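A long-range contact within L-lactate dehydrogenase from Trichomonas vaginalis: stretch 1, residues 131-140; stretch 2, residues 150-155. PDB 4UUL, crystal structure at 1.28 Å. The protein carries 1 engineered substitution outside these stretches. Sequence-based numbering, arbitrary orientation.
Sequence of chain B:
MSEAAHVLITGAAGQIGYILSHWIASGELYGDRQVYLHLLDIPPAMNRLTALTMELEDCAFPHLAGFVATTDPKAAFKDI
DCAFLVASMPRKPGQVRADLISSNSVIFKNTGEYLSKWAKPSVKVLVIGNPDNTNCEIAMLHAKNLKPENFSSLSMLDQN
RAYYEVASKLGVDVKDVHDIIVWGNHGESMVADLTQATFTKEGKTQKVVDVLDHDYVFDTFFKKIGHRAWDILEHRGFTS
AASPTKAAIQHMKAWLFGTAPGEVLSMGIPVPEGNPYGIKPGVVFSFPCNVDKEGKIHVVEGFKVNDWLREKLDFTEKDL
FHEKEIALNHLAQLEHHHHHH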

# COMPACT_ATOMS: atom_id res chain seq x y z
N PRO B 131 -9.62 -0.06 -22.22
CA PRO B 131 -10.15 -1.42 -22.17
C PRO B 131 -9.02 -2.46 -22.26
O PRO B 131 -8.31 -2.51 -23.26
CB PRO B 131 -11.07 -1.47 -23.41
CG PRO B 131 -10.44 -0.50 -24.39
CD PRO B 131 -9.77 0.55 -23.57
N ASP B 132 -8.75 -3.17 -21.17
CA ASP B 132 -7.49 -3.86 -21.01
C ASP B 132 -7.28 -5.02 -22.00
O ASP B 132 -6.20 -5.14 -22.56
CB ASP B 132 -7.21 -4.27 -19.56
CG ASP B 132 -8.23 -5.18 -18.96
OD1 ASP B 132 -9.35 -5.34 -19.52
OD2 ASP B 132 -7.92 -5.71 -17.89
N ASN B 133 -8.27 -5.89 -22.24
CA ASN B 133 -8.02 -6.97 -23.16
C ASN B 133 -7.64 -6.45 -24.54
O ASN B 133 -6.73 -6.98 -25.19
CB ASN B 133 -9.26 -7.86 -23.36
CG ASN B 133 -9.79 -8.50 -22.10
OD1 ASN B 133 -10.15 -7.80 -21.13
ND2 ASN B 133 -9.93 -9.83 -22.13
N THR B 134 -8.37 -5.46 -25.02
CA THR B 134 -8.12 -4.94 -26.36
C THR B 134 -6.83 -4.11 -26.41
O THR B 134 -6.04 -4.28 -27.35
CB THR B 134 -9.29 -4.18 -26.90
OG1 THR B 134 -10.35 -5.13 -27.03
CG2 THR B 134 -9.01 -3.53 -28.25
N ASN B 135 -6.56 -3.32 -25.36
CA ASN B 135 -5.30 -2.65 -25.29
C ASN B 135 -4.13 -3.63 -25.33
O ASN B 135 -3.11 -3.36 -25.99
CB ASN B 135 -5.23 -1.82 -24.01
CG ASN B 135 -6.15 -0.60 -24.03
OD1 ASN B 135 -6.57 -0.12 -25.08
ND2 ASN B 135 -6.33 -0.00 -22.85
N CYS B 136 -4.29 -4.75 -24.62
CA CYS B 136 -3.26 -5.77 -24.59
C CYS B 136 -3.01 -6.36 -26.00
O CYS B 136 -1.89 -6.51 -26.45
CB CYS B 136 -3.65 -6.86 -23.61
SG CYS B 136 -2.37 -8.10 -23.30
N GLU B 137 -4.10 -6.73 -26.66
CA GLU B 137 -4.00 -7.25 -28.03
C GLU B 137 -3.26 -6.26 -28.93
O GLU B 137 -2.41 -6.65 -29.73
CB GLU B 137 -5.38 -7.55 -28.56
CG GLU B 137 -5.45 -8.08 -29.98
CD GLU B 137 -4.83 -9.42 -30.22
OE1 GLU B 137 -4.81 -10.27 -29.30
OE2 GLU B 137 -4.42 -9.68 -31.40
N ILE B 138 -3.66 -4.99 -28.89
CA ILE B 138 -3.04 -3.98 -29.75
C ILE B 138 -1.55 -3.85 -29.41
O ILE B 138 -0.73 -3.73 -30.34
CB ILE B 138 -3.83 -2.65 -29.65
CG1 ILE B 138 -5.25 -2.80 -30.25
CG2 ILE B 138 -3.09 -1.52 -30.32
CD1 ILE B 138 -5.31 -3.17 -31.73
N ALA B 139 -1.21 -3.75 -28.13
CA ALA B 139 0.21 -3.62 -27.80
C ALA B 139 0.99 -4.81 -28.33
O ALA B 139 2.05 -4.63 -28.97
CB ALA B 139 0.41 -3.50 -26.32
N MET B 140 0.45 -6.01 -28.14
CA MET B 140 1.13 -7.21 -28.61
C MET B 140 1.30 -7.21 -30.13
O MET B 140 2.38 -7.55 -30.62
CB MET B 140 0.33 -8.41 -28.13
CG MET B 140 0.89 -9.74 -28.61
SD MET B 140 -0.07 -11.18 -28.10
CE MET B 140 -1.67 -10.83 -28.75
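Stretch 2 150-155: NFSSLS

Stretch 2 contains a short strand that includes Phe151, Ser152 and Ser153, after Asn150 in a 3-10 turn. It lies along the helix that begins at Asp132 and runs through Met140 and beyond. The two segments are nearly antiparallel: the angle between their N-to-C directions is 168°, and their axes approach to 7.9 Å. The start of the helix therefore faces the later part of stretch 2, and Met140 faces its beginning. The backbone register follows this order. The CA atoms of Asn133 and Ser153 are 5.8 Å apart, and those of Met140 and Phe151 are 6.8 Å apart.

The side chains of the strand alternate. Phe151 and Ser153 direct their CA-to-CB bonds toward the helix, whereas that of Ser152 points away. From the helix, Asp132, Cys136 and Ala139 point toward the strand.

Apolar packing centers on Phe151, which has the largest area covered by the other stretch. Its chi1 is in the m well. Met140 CB lies over one face of the ring, 3.8 Å from the centroid of Phe151 and 15° off the ring normal, a CH-pi contact. Met140 CG also comes within 3.7 Å of Phe151 CD2. Ala139 CB is 4.1 Å from Phe151 CE1, in an oblique position. Cys136, with chi1 in the t well, brings SG to 3.7 Å from Phe151 CB. The same SG is 3.7 Å from the backbone atom Ser152 O, so Cys136 meets the strand although the CA-to-CB bond of Ser152 points away. Cys136 CB is 4.3 Å from Ser153 CB.

Both sulfurs are also near the aromatic ring, in oblique positions. Met140 SD is 5.2 Å from the centroid of the Phe151 ring, and Cys136 SG is 5.5 Å from it.

The polar end of the contact has no direct hydrogen bond between the stretches. Asp132 OD2 is 3.0 Å from Leu154 O, but both atoms are acceptors and no hydrogen bond joins them. Asn133 CG approaches Ser153 OG to 4.0 Å.

A water bridges the polar side chains instead. The water oxygen lies 2.9 Å from Asp132 OD2 and 3.1 Å from Asn133 OD1, placed to donate to either; with atoms elsewhere in the structure counted, more acceptors are in reach than it has protons. Its oxygen is 2.7 Å from Ser153 OG, a hydrogen bond that completes the link to the strand.

The contact buries 368 Å² in total, summed over both stretches.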

# COMPACT_ATOMS: atom_id res chain seq x y z
N ASN B 150 4.71 -12.72 -23.63
CA ASN B 150 5.10 -11.51 -22.94
C ASN B 150 3.93 -10.66 -22.42
O ASN B 150 4.19 -9.67 -21.74
CB ASN B 150 5.96 -10.61 -23.84
CG ASN B 150 7.30 -11.24 -24.25
OD1 ASN B 150 7.44 -11.73 -25.36
ND2 ASN B 150 8.26 -11.23 -23.35
N PHE B 151 2.69 -11.04 -22.73
CA PHE B 151 1.53 -10.16 -22.48
C PHE B 151 0.42 -10.84 -21.74
O PHE B 151 0.05 -11.97 -22.03
CB PHE B 151 0.95 -9.68 -23.82
CG PHE B 151 1.87 -8.75 -24.57
CD1 PHE B 151 1.85 -7.39 -24.33
CD2 PHE B 151 2.78 -9.24 -25.48
CE1 PHE B 151 2.73 -6.54 -24.97
CE2 PHE B 151 3.69 -8.38 -26.14
CZ PHE B 151 3.65 -7.04 -25.89
N SER B 152 -0.21 -10.09 -20.83
CA SER B 152 -1.45 -10.52 -20.21
C SER B 152 -2.22 -9.29 -19.74
O SER B 152 -1.65 -8.21 -19.69
CB SER B 152 -1.20 -11.52 -19.09
OG SER B 152 -0.51 -10.94 -18.02
N SER B 153 -3.48 -9.50 -19.38
CA SER B 153 -4.33 -8.45 -18.88
C SER B 153 -4.98 -8.87 -17.58
O SER B 153 -5.07 -10.05 -17.23
CB SER B 153 -5.38 -8.03 -19.90
OG SER B 153 -6.34 -9.04 -20.18
N LEU B 154 -5.34 -7.87 -16.76
CA LEU B 154 -5.77 -8.08 -15.39
C LEU B 154 -7.26 -8.35 -15.25
O LEU B 154 -8.05 -7.42 -15.39
CB LEU B 154 -5.39 -6.84 -14.55
CG LEU B 154 -5.62 -6.99 -13.07
CD1 LEU B 154 -4.75 -8.07 -12.47
CD2 LEU B 154 -5.39 -5.71 -12.34
N SER B 155 -7.62 -9.54 -14.84
CA SER B 155 -9.01 -9.89 -14.49
C SER B 155 -9.12 -10.29 -13.00
O SER B 155 -10.23 -10.50 -12.53
CB SER B 155 -9.57 -10.93 -15.45
OG SER B 155 -8.74 -12.02 -15.46
O HOH W 1 -8.46 -8.49 -18.57